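Phosphatase (Thermotoga maritima, PDB 1NF2) probably acts as a magnesium-dependent phosphatase of the haloacid dehalogenase (HAD) family, with a core domain that carries the metal site and a separate substrate-binding domain. Local coordinates at residues Met1-Phe5 with Ile261-Cys265; Arg43-Ser47 with Tyr105-Leu110; Val100-Ile106 with Thr145-Ile151; Ile209-Asp214 with Ala225-Met231. Residues are numbered along the deposited sequence.

Contact 1. Residues Met1-Phe5 with Ile261-Cys265; sequences MYRVF and ISTDC
The Tyr2 side chain packs against that of Ile261, with Tyr2 CD2 3.4 Å from Ile261 CD1, where the two ends of the chain meet beside the Rossmann-like core of the HAD fold. The contact is a single beta bridge, Tyr2 with Thr263 (CA-CA 4.7 Å), between backbones that are extended at the bridge (phi/psi -107/139 and -138/149) and whose end-to-end directions lie 88° apart. Tyr2 N donates to Ser262 O (2.9 Å, 155°), and a weak bond runs back from Asp264 N to Tyr2 O (3.4 Å). Arg3, at phi/psi -129/-3, breaks the extended run just before strand 4-8. Beyond it Phe5 (chi1 m) points toward the C-terminal segment and meets it with its ring edge: Phe5 CE1 is 3.6 Å from Ile261 CD1, and Phe5 CZ is 3.5 Å from Thr263 OG1, which itself donates to Asp264 O (2.8 Å). Cys265 forms a disulfide with Cys35, which ties the C-terminal tail covalently to the loop before strand 36-40. Arg3 pairs with Asp264 through charge alone: Arg3 NH2 lies 3.0 Å from Asp264 OD1, which sits over one face of the guanidinium.

Contact 2. Residues Arg43-Ser47 with Tyr105-Leu110; sequences RMLVS and YIDDVL
This is a contact between domains: a tight turn of the sheet that includes strand 102-105 meets the N-terminus of core helix 45-55. The turn is a two-residue beta-hairpin loop of type I', with Asp107 and Asp108 both left-handed (phi/psi 53/42 and 70/33) and a bond from Ile106 N to Val109 O (3.0 Å). Met44 is the N-cap residue, its CA 6.5 Å from that of Asp108. From the other domain, the Asp108 carboxylate serves backbone amides of the first helical turn, accepting a hydrogen bond from Leu45 N at OD1 (3.1 Å, 139°) and a weak one from Val46 N at the less surely placed OD2 (2.9 Å). Asp108 OD1 is also hydrogen-bonded to Tyr65 OH. Met44, in the m, t, p rotamer, points toward the turn. Its CG lies 3.7 Å from Tyr105 CE1, and its SD makes a Met-aromatic contact at the Tyr105 ring edge, 5.1 Å from the centroid. The methyl continues to the turn backbone, Met44 CE lying 3.3 Å from Asp108 O.

Contact 3. Residues Val100-Ile106 with Thr145-Ile151; sequences VHWQAYI and TTKLLLI
Tyr105 O receives Thr146 N at 2.8 Å (160°), and the hydroxyl Thr145 OG1 lies 2.7 Å from the same oxygen, at one end of an antiparallel strand pair. From here the hydrogen bonds run along strands 102-105 and 147-151, the middle of the mixed sheet of the cap domain, probably the substrate-binding domain of this HAD-family protein. Tyr105 N donates to Lys147 O (3.0 Å), Gln103 N to Leu149 O (3.0 Å), Leu149 N to Gln103 O (3.2 Å) and Ile151 N to His101 O (3.0 Å). The strand axes approach to 4.8 Å at 157°. Gln103 with Leu149 is a hydrogen-bonded pair; Trp102 with Leu150 (CA-CA 4.4 Å) and Ala104 with Leu148 (4.7 Å) are non-hydrogen-bonded pairs. Trp102, Ala104, Leu148 and Leu150 share one face, where Ala104 CB is 3.7 Å from Leu148 CD2 and Trp102 CB 4.2 Å from Leu150 CD1; helices 85-95 and 154-168 pack over it. The other face carries Gln103, Tyr105, Lys147 and Leu149, with helix 117-125 against Gln103 and Leu149. There Tyr105 CD2 touches Lys147 CG at 3.3 Å, while the Lys147 ammonium forms a salt bridge with Glu183 and Tyr105 OH bonds to Tyr122. At the far end a water accepts from His101 N (2.6 Å) and donates to Ile151 O (3.1 Å).

Contact 4. Residues Ile209-Asp214 with Ala225-Met231; sequences IVVFGD and AGLRVAM
Phe212 and Val229 pack together on one face of the sheet, with Val229 CB 4.1 Å from the Phe212 ring centroid in a CH-pi contact over the ring face and Val229 CG1 3.6 Å from Phe212 CD1. Val210 and Leu227 extend this face (Val210 CG1 to Leu227 CD2, 3.8 Å), and Val210 CG1 lies 4.1 Å from Val229 CG2. Helix 253-258 packs on Phe212 and Val229. On the other face Val211 CG1 meets Ala225 CB at 3.6 Å. Strands 209-213 and 227-230 run parallel (15° between directions, axes 5.0 Å apart) and are joined through helix 216-222 in a beta-alpha-beta crossover of the Rossmann-like HAD core. Val210 is in register with Leu227, Val211 with Arg228, Phe212 with Val229 and Gly213 with Ala230. Ile209 O accepts from both Gly226 N (2.9 Å) and Leu227 N (3.1 Å); then Val211 N bonds to Leu227 O (3.2 Å), Val229 N to Val211 O (3.1 Å) and Gly213 N to Val229 O (3.1 Å). Met231 N closes on Gly213 O (3.0 Å), just before Asp214, a magnesium ligand with Asp8 and Asp10. Asp214 CB is 4.1 Å from Met231 CB, and the Asp214 carboxylate leads away from 225-231.

Contacts 1 and 4 belong to the core sheet, where strands 4-8 and 209-213 are neighbours: Val4 O lies 2.9 Å from Val210 N, a probable hydrogen bond, and Ile261 CD1 packs on Val210 CG2 at 3.2 Å. Both strands lead to the magnesium, reaching Asp8 and Asp214. Contacts 2 and 3 share Tyr105 and Ile106, so a central strand of the second sheet runs directly into the turn that meets the core; their centres are 11 Å apart. On the core side of contact 2 the Met44 side chain is about 10 Å from that of Asp10, and Arg43 forms a salt bridge with Asp10. In contact 3 the Lys147 side chain is about 13 Å from the magnesium.

Contact 1. Residues Met1-Phe5 with Ile261-Cys265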
# COMPACT_ATOMS: atom_id res chain seq x y z
N MET A 1 -22.08 -14.71 -9.45
CA MET A 1 -21.72 -13.34 -9.91
C MET A 1 -20.87 -12.58 -8.90
O MET A 1 -20.92 -12.84 -7.70
CB MET A 1 -22.99 -12.55 -10.24
CG MET A 1 -23.73 -13.09 -11.46
SD MET A 1 -25.32 -12.30 -11.73
CE MET A 1 -24.84 -10.93 -12.66
N TYR A 2 -20.08 -11.64 -9.41
CA TYR A 2 -19.19 -10.83 -8.59
C TYR A 2 -19.71 -9.41 -8.44
O TYR A 2 -20.21 -8.82 -9.40
CB TYR A 2 -17.80 -10.83 -9.23
CG TYR A 2 -17.17 -12.18 -9.16
CD1 TYR A 2 -16.49 -12.59 -8.01
CD2 TYR A 2 -17.33 -13.11 -10.19
CE1 TYR A 2 -16.00 -13.88 -7.88
CE2 TYR A 2 -16.83 -14.40 -10.08
CZ TYR A 2 -16.17 -14.79 -8.91
OH TYR A 2 -15.70 -16.07 -8.75
N ARG A 3 -19.59 -8.86 -7.23
CA ARG A 3 -20.07 -7.50 -6.96
C ARG A 3 -19.03 -6.61 -6.29
O ARG A 3 -19.28 -5.43 -6.06
CB ARG A 3 -21.31 -7.55 -6.06
CG ARG A 3 -22.45 -8.39 -6.62
CD ARG A 3 -23.65 -8.38 -5.69
NE ARG A 3 -24.80 -9.08 -6.25
CZ ARG A 3 -24.82 -10.38 -6.52
NH1 ARG A 3 -23.76 -11.13 -6.28
NH2 ARG A 3 -25.92 -10.94 -7.03
N VAL A 4 -17.86 -7.17 -6.00
CA VAL A 4 -16.78 -6.41 -5.34
C VAL A 4 -15.50 -6.63 -6.13
O VAL A 4 -15.09 -7.76 -6.36
CB VAL A 4 -16.61 -6.88 -3.88
CG1 VAL A 4 -15.47 -6.09 -3.19
CG2 VAL A 4 -17.92 -6.69 -3.13
N PHE A 5 -14.88 -5.53 -6.54
CA PHE A 5 -13.68 -5.58 -7.36
C PHE A 5 -12.48 -4.88 -6.70
O PHE A 5 -12.47 -3.66 -6.56
CB PHE A 5 -14.02 -4.95 -8.72
CG PHE A 5 -15.21 -5.60 -9.39
CD1 PHE A 5 -15.05 -6.78 -10.13
CD2 PHE A 5 -16.49 -5.09 -9.23
CE1 PHE A 5 -16.15 -7.44 -10.68
CE2 PHE A 5 -17.60 -5.73 -9.79
CZ PHE A 5 -17.43 -6.92 -10.51
N ILE A 261 -15.77 -11.31 -16.83
CA ILE A 261 -16.27 -11.84 -15.56
C ILE A 261 -17.76 -11.67 -15.33
O ILE A 261 -18.32 -10.62 -15.64
CB ILE A 261 -15.47 -11.24 -14.37
CG1 ILE A 261 -16.29 -11.32 -13.09
CG2 ILE A 261 -15.07 -9.82 -14.66
CD1 ILE A 261 -15.60 -10.73 -11.91
N SER A 262 -18.41 -12.71 -14.79
CA SER A 262 -19.85 -12.68 -14.50
C SER A 262 -20.09 -11.67 -13.40
O SER A 262 -19.70 -11.88 -12.25
CB SER A 262 -20.36 -14.04 -14.03
OG SER A 262 -20.18 -15.01 -15.03
N THR A 263 -20.76 -10.59 -13.75
CA THR A 263 -20.99 -9.55 -12.78
C THR A 263 -22.38 -8.95 -12.78
O THR A 263 -23.05 -8.89 -13.82
CB THR A 263 -20.01 -8.40 -13.01
OG1 THR A 263 -20.43 -7.25 -12.26
CG2 THR A 263 -19.96 -8.03 -14.47
N ASP A 264 -22.81 -8.52 -11.60
CA ASP A 264 -24.09 -7.85 -11.46
C ASP A 264 -23.81 -6.50 -12.10
O ASP A 264 -22.96 -6.40 -12.98
CB ASP A 264 -24.46 -7.70 -9.98
CG ASP A 264 -25.60 -8.61 -9.57
OD1 ASP A 264 -25.49 -9.83 -9.77
OD2 ASP A 264 -26.60 -8.09 -9.03
N CYS A 265 -24.47 -5.45 -11.62
CA CYS A 265 -24.28 -4.11 -12.18
C CYS A 265 -24.28 -4.18 -13.71
O CYS A 265 -24.30 -5.27 -14.29
CB CYS A 265 -22.99 -3.46 -11.67
SG CYS A 265 -21.64 -4.57 -11.14

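Contact 2. Residues Arg43-Ser47 with Tyr105-Leu110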
# COMPACT_ATOMS: atom_id res chain seq x y z
N ARG A 43 1.20 2.59 -1.16
CA ARG A 43 1.44 4.03 -1.13
C ARG A 43 0.64 4.72 -0.02
O ARG A 43 -0.23 4.12 0.59
CB ARG A 43 1.09 4.65 -2.49
CG ARG A 43 1.68 3.89 -3.68
CD ARG A 43 1.35 4.53 -5.03
NE ARG A 43 2.32 5.55 -5.40
CZ ARG A 43 3.35 5.35 -6.21
NH1 ARG A 43 3.55 4.16 -6.76
NH2 ARG A 43 4.19 6.34 -6.47
N MET A 44 0.97 5.99 0.23
CA MET A 44 0.29 6.79 1.26
C MET A 44 -1.21 6.88 0.93
O MET A 44 -1.61 6.63 -0.20
CB MET A 44 0.89 8.21 1.31
CG MET A 44 2.39 8.30 1.66
SD MET A 44 3.08 9.99 1.59
CE MET A 44 2.16 10.70 2.79
N LEU A 45 -2.02 7.24 1.92
CA LEU A 45 -3.46 7.34 1.70
C LEU A 45 -3.77 8.48 0.72
O LEU A 45 -4.56 8.32 -0.20
CB LEU A 45 -4.19 7.61 3.02
CG LEU A 45 -5.68 7.26 3.20
CD1 LEU A 45 -6.37 8.43 3.89
CD2 LEU A 45 -6.36 6.95 1.88
N VAL A 46 -3.13 9.63 0.94
CA VAL A 46 -3.34 10.78 0.07
C VAL A 46 -2.96 10.49 -1.37
O VAL A 46 -3.66 10.89 -2.29
CB VAL A 46 -2.55 12.02 0.55
CG1 VAL A 46 -3.25 12.65 1.72
CG2 VAL A 46 -1.13 11.62 0.93
N SER A 47 -1.84 9.79 -1.56
CA SER A 47 -1.39 9.46 -2.90
C SER A 47 -2.41 8.58 -3.60
O SER A 47 -2.68 8.73 -4.79
CB SER A 47 -0.04 8.73 -2.85
OG SER A 47 0.95 9.51 -2.21
N TYR A 105 6.39 8.75 8.79
CA TYR A 105 5.07 8.94 8.20
C TYR A 105 4.09 9.17 9.34
O TYR A 105 3.72 8.23 10.05
CB TYR A 105 4.68 7.69 7.41
CG TYR A 105 5.39 7.57 6.08
CD1 TYR A 105 4.88 8.18 4.94
CD2 TYR A 105 6.56 6.83 5.96
CE1 TYR A 105 5.52 8.07 3.71
CE2 TYR A 105 7.21 6.71 4.74
CZ TYR A 105 6.68 7.33 3.62
OH TYR A 105 7.30 7.21 2.39
N ILE A 106 3.68 10.42 9.51
CA ILE A 106 2.78 10.77 10.60
C ILE A 106 1.48 11.42 10.13
O ILE A 106 1.49 12.51 9.56
CB ILE A 106 3.48 11.75 11.57
CG1 ILE A 106 4.73 11.07 12.14
CG2 ILE A 106 2.51 12.19 12.66
CD1 ILE A 106 5.63 12.03 12.87
N ASP A 107 0.36 10.74 10.39
CA ASP A 107 -0.94 11.25 9.98
C ASP A 107 -0.98 11.60 8.51
O ASP A 107 -1.51 12.63 8.11
CB ASP A 107 -1.30 12.48 10.82
CG ASP A 107 -2.34 12.17 11.87
OD1 ASP A 107 -3.51 11.94 11.49
OD2 ASP A 107 -1.99 12.13 13.07
N ASP A 108 -0.39 10.72 7.70
CA ASP A 108 -0.38 10.87 6.25
C ASP A 108 0.48 12.01 5.71
O ASP A 108 0.16 12.61 4.68
CB ASP A 108 -1.82 11.01 5.74
CG ASP A 108 -2.04 10.26 4.45
OD1 ASP A 108 -1.37 9.23 4.23
OD2 ASP A 108 -2.91 10.69 3.66
N VAL A 109 1.59 12.29 6.40
CA VAL A 109 2.53 13.33 5.96
C VAL A 109 3.94 12.79 6.18
O VAL A 109 4.26 12.25 7.24
CB VAL A 109 2.36 14.64 6.77
CG1 VAL A 109 3.37 15.69 6.29
CG2 VAL A 109 0.94 15.18 6.61
N LEU A 110 4.79 12.92 5.16
CA LEU A 110 6.16 12.44 5.27
C LEU A 110 7.03 13.55 5.84
O LEU A 110 7.04 14.66 5.32
CB LEU A 110 6.71 12.04 3.89
CG LEU A 110 7.74 10.91 3.81
CD1 LEU A 110 8.43 10.96 2.46
CD2 LEU A 110 8.76 11.02 4.92

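Contact 3. Residues Val100-Ile106 with Thr145-Ile151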
# COMPACT_ATOMS: atom_id res chain seq x y z
N VAL A 100 21.98 8.49 11.63
CA VAL A 100 21.45 7.99 10.37
C VAL A 100 20.47 9.00 9.80
O VAL A 100 20.16 10.01 10.42
CB VAL A 100 20.71 6.66 10.58
CG1 VAL A 100 21.65 5.61 11.13
CG2 VAL A 100 19.54 6.87 11.53
N HIS A 101 19.99 8.72 8.59
CA HIS A 101 19.03 9.60 7.94
C HIS A 101 17.67 8.91 7.95
O HIS A 101 17.41 7.98 7.19
CB HIS A 101 19.48 9.92 6.51
CG HIS A 101 20.69 10.79 6.45
ND1 HIS A 101 20.72 12.06 6.99
CD2 HIS A 101 21.92 10.58 5.93
CE1 HIS A 101 21.91 12.59 6.81
NE2 HIS A 101 22.66 11.72 6.16
N TRP A 102 16.81 9.36 8.85
CA TRP A 102 15.49 8.77 8.98
C TRP A 102 14.38 9.77 8.75
O TRP A 102 14.55 10.97 8.96
CB TRP A 102 15.33 8.14 10.37
CG TRP A 102 15.47 9.12 11.48
CD1 TRP A 102 16.62 9.69 11.94
CD2 TRP A 102 14.41 9.64 12.29
NE1 TRP A 102 16.35 10.53 12.99
CE2 TRP A 102 15.00 10.52 13.23
CE3 TRP A 102 13.02 9.46 12.32
CZ2 TRP A 102 14.25 11.22 14.18
CZ3 TRP A 102 12.27 10.14 13.26
CH2 TRP A 102 12.89 11.01 14.18
N GLN A 103 13.24 9.24 8.33
CA GLN A 103 12.04 10.02 8.06
C GLN A 103 10.87 9.30 8.70
O GLN A 103 10.96 8.11 9.01
CB GLN A 103 11.85 10.13 6.55
CG GLN A 103 12.02 8.81 5.81
CD GLN A 103 11.98 8.98 4.31
OE1 GLN A 103 12.76 9.73 3.73
NE2 GLN A 103 11.06 8.27 3.66
N ALA A 104 9.76 10.00 8.91
CA ALA A 104 8.60 9.38 9.53
C ALA A 104 7.29 9.73 8.83
O ALA A 104 7.11 10.84 8.35
CB ALA A 104 8.53 9.80 11.00
N TYR A 105 6.39 8.75 8.79
CA TYR A 105 5.07 8.94 8.20
C TYR A 105 4.09 9.17 9.34
O TYR A 105 3.72 8.23 10.05
CB TYR A 105 4.68 7.69 7.41
CG TYR A 105 5.39 7.57 6.08
CD1 TYR A 105 4.88 8.18 4.94
CD2 TYR A 105 6.56 6.83 5.96
CE1 TYR A 105 5.52 8.07 3.71
CE2 TYR A 105 7.21 6.71 4.74
CZ TYR A 105 6.68 7.33 3.62
OH TYR A 105 7.30 7.21 2.39
N ILE A 106 3.68 10.42 9.51
CA ILE A 106 2.78 10.77 10.60
C ILE A 106 1.48 11.42 10.13
O ILE A 106 1.49 12.51 9.56
CB ILE A 106 3.48 11.75 11.57
CG1 ILE A 106 4.73 11.07 12.14
CG2 ILE A 106 2.51 12.19 12.66
CD1 ILE A 106 5.63 12.03 12.87
N THR A 145 3.55 6.93 14.67
CA THR A 145 3.87 6.97 13.26
C THR A 145 3.39 5.70 12.57
O THR A 145 3.35 4.63 13.18
CB THR A 145 5.38 7.10 13.05
OG1 THR A 145 5.67 7.15 11.66
CG2 THR A 145 6.10 5.92 13.67
N THR A 146 3.01 5.83 11.29
CA THR A 146 2.55 4.68 10.52
C THR A 146 3.79 3.86 10.21
O THR A 146 3.75 2.63 10.21
CB THR A 146 1.88 5.12 9.20
OG1 THR A 146 0.78 5.99 9.48
CG2 THR A 146 1.37 3.91 8.43
N LYS A 147 4.89 4.54 9.92
CA LYS A 147 6.14 3.84 9.66
C LYS A 147 7.36 4.75 9.61
O LYS A 147 7.26 5.96 9.47
CB LYS A 147 6.06 3.01 8.37
CG LYS A 147 6.00 3.79 7.08
CD LYS A 147 6.06 2.82 5.91
CE LYS A 147 5.82 3.50 4.58
NZ LYS A 147 5.70 2.50 3.48
N LEU A 148 8.52 4.12 9.76
CA LEU A 148 9.79 4.82 9.76
C LEU A 148 10.57 4.28 8.58
O LEU A 148 10.39 3.13 8.19
CB LEU A 148 10.56 4.55 11.06
CG LEU A 148 9.81 5.05 12.30
CD1 LEU A 148 10.50 4.55 13.57
CD2 LEU A 148 9.76 6.56 12.28
N LEU A 149 11.43 5.12 8.02
CA LEU A 149 12.22 4.70 6.89
C LEU A 149 13.62 5.29 7.02
O LEU A 149 13.77 6.47 7.29
CB LEU A 149 11.56 5.17 5.59
CG LEU A 149 12.18 4.70 4.28
CD1 LEU A 149 11.18 4.85 3.15
CD2 LEU A 149 13.44 5.49 3.98
N LEU A 150 14.62 4.45 6.83
CA LEU A 150 16.01 4.89 6.88
C LEU A 150 16.58 4.84 5.48
O LEU A 150 16.29 3.91 4.72
CB LEU A 150 16.84 3.99 7.80
CG LEU A 150 16.75 4.24 9.31
CD1 LEU A 150 15.34 4.00 9.80
CD2 LEU A 150 17.74 3.33 10.02
N ILE A 151 17.39 5.83 5.14
CA ILE A 151 18.00 5.89 3.82
C ILE A 151 19.52 6.00 3.95
O ILE A 151 20.05 6.93 4.56
CB ILE A 151 17.43 7.09 3.02
CG1 ILE A 151 18.31 7.41 1.82
CG2 ILE A 151 17.27 8.30 3.93
CD1 ILE A 151 18.33 6.35 0.77
O HOH W 1 20.52 6.40 7.60

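Contact 4. Residues Ile209-Asp214 with Ala225-Met231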
# COMPACT_ATOMS: atom_id res chain seq x y z
N ILE A 209 -16.24 -11.56 -4.49
CA ILE A 209 -15.07 -10.69 -4.57
C ILE A 209 -13.99 -11.15 -5.54
O ILE A 209 -13.63 -12.32 -5.55
CB ILE A 209 -14.39 -10.55 -3.19
CG1 ILE A 209 -15.41 -10.07 -2.15
CG2 ILE A 209 -13.24 -9.57 -3.27
CD1 ILE A 209 -14.84 -9.91 -0.76
N VAL A 210 -13.48 -10.22 -6.34
CA VAL A 210 -12.40 -10.50 -7.28
C VAL A 210 -11.24 -9.58 -6.92
O VAL A 210 -11.46 -8.42 -6.59
CB VAL A 210 -12.79 -10.18 -8.75
CG1 VAL A 210 -11.72 -10.69 -9.70
CG2 VAL A 210 -14.12 -10.78 -9.07
N VAL A 211 -10.01 -10.10 -6.97
CA VAL A 211 -8.83 -9.28 -6.67
C VAL A 211 -7.82 -9.40 -7.81
O VAL A 211 -7.59 -10.49 -8.33
CB VAL A 211 -8.12 -9.70 -5.34
CG1 VAL A 211 -9.05 -9.48 -4.17
CG2 VAL A 211 -7.73 -11.15 -5.40
N PHE A 212 -7.25 -8.27 -8.21
CA PHE A 212 -6.23 -8.23 -9.25
C PHE A 212 -4.94 -7.82 -8.54
O PHE A 212 -4.93 -6.84 -7.79
CB PHE A 212 -6.56 -7.17 -10.32
CG PHE A 212 -7.72 -7.52 -11.21
CD1 PHE A 212 -7.51 -7.97 -12.50
CD2 PHE A 212 -9.02 -7.37 -10.76
CE1 PHE A 212 -8.59 -8.26 -13.35
CE2 PHE A 212 -10.11 -7.67 -11.60
CZ PHE A 212 -9.88 -8.11 -12.89
N GLY A 213 -3.87 -8.57 -8.77
CA GLY A 213 -2.61 -8.24 -8.14
C GLY A 213 -1.40 -8.72 -8.94
O GLY A 213 -1.55 -9.35 -9.99
N ASP A 214 -0.22 -8.41 -8.43
CA ASP A 214 1.03 -8.79 -9.07
C ASP A 214 2.10 -9.07 -8.02
O ASP A 214 3.15 -9.65 -8.33
CB ASP A 214 1.51 -7.65 -9.97
CG ASP A 214 2.11 -6.50 -9.16
OD1 ASP A 214 3.02 -5.82 -9.68
OD2 ASP A 214 1.67 -6.28 -8.00
N ALA A 225 -10.52 -13.68 -1.38
CA ALA A 225 -11.36 -13.47 -2.56
C ALA A 225 -11.87 -14.75 -3.22
O ALA A 225 -11.26 -15.82 -3.09
CB ALA A 225 -10.59 -12.64 -3.59
N GLY A 226 -12.99 -14.63 -3.92
CA GLY A 226 -13.56 -15.77 -4.61
C GLY A 226 -12.91 -16.01 -5.97
O GLY A 226 -12.88 -17.14 -6.44
N LEU A 227 -12.40 -14.96 -6.60
CA LEU A 227 -11.73 -15.09 -7.90
C LEU A 227 -10.37 -14.39 -7.84
O LEU A 227 -10.29 -13.25 -7.39
CB LEU A 227 -12.59 -14.47 -9.01
CG LEU A 227 -12.02 -14.57 -10.44
CD1 LEU A 227 -11.83 -16.03 -10.80
CD2 LEU A 227 -12.96 -13.89 -11.43
N ARG A 228 -9.32 -15.06 -8.31
CA ARG A 228 -7.97 -14.48 -8.26
C ARG A 228 -7.29 -14.27 -9.63
O ARG A 228 -7.04 -15.22 -10.36
CB ARG A 228 -7.08 -15.36 -7.37
CG ARG A 228 -7.66 -15.54 -5.97
CD ARG A 228 -6.80 -16.45 -5.11
NE ARG A 228 -6.86 -17.84 -5.55
CZ ARG A 228 -7.89 -18.65 -5.31
NH1 ARG A 228 -8.95 -18.21 -4.64
NH2 ARG A 228 -7.86 -19.91 -5.76
N VAL A 229 -6.97 -13.02 -9.93
CA VAL A 229 -6.35 -12.67 -11.20
C VAL A 229 -4.94 -12.11 -11.02
O VAL A 229 -4.75 -11.11 -10.34
CB VAL A 229 -7.19 -11.59 -11.96
CG1 VAL A 229 -6.62 -11.40 -13.37
CG2 VAL A 229 -8.65 -12.01 -12.03
N ALA A 230 -3.97 -12.77 -11.64
CA ALA A 230 -2.58 -12.34 -11.58
C ALA A 230 -2.24 -11.60 -12.86
O ALA A 230 -2.68 -12.00 -13.94
CB ALA A 230 -1.66 -13.54 -11.44
N MET A 231 -1.47 -10.53 -12.75
CA MET A 231 -1.07 -9.77 -13.92
C MET A 231 -0.01 -10.62 -14.61
O MET A 231 0.64 -11.44 -13.96
CB MET A 231 -0.49 -8.41 -13.50
CG MET A 231 -1.50 -7.49 -12.80
SD MET A 231 -3.12 -7.44 -13.66
CE MET A 231 -3.59 -6.12 -13.42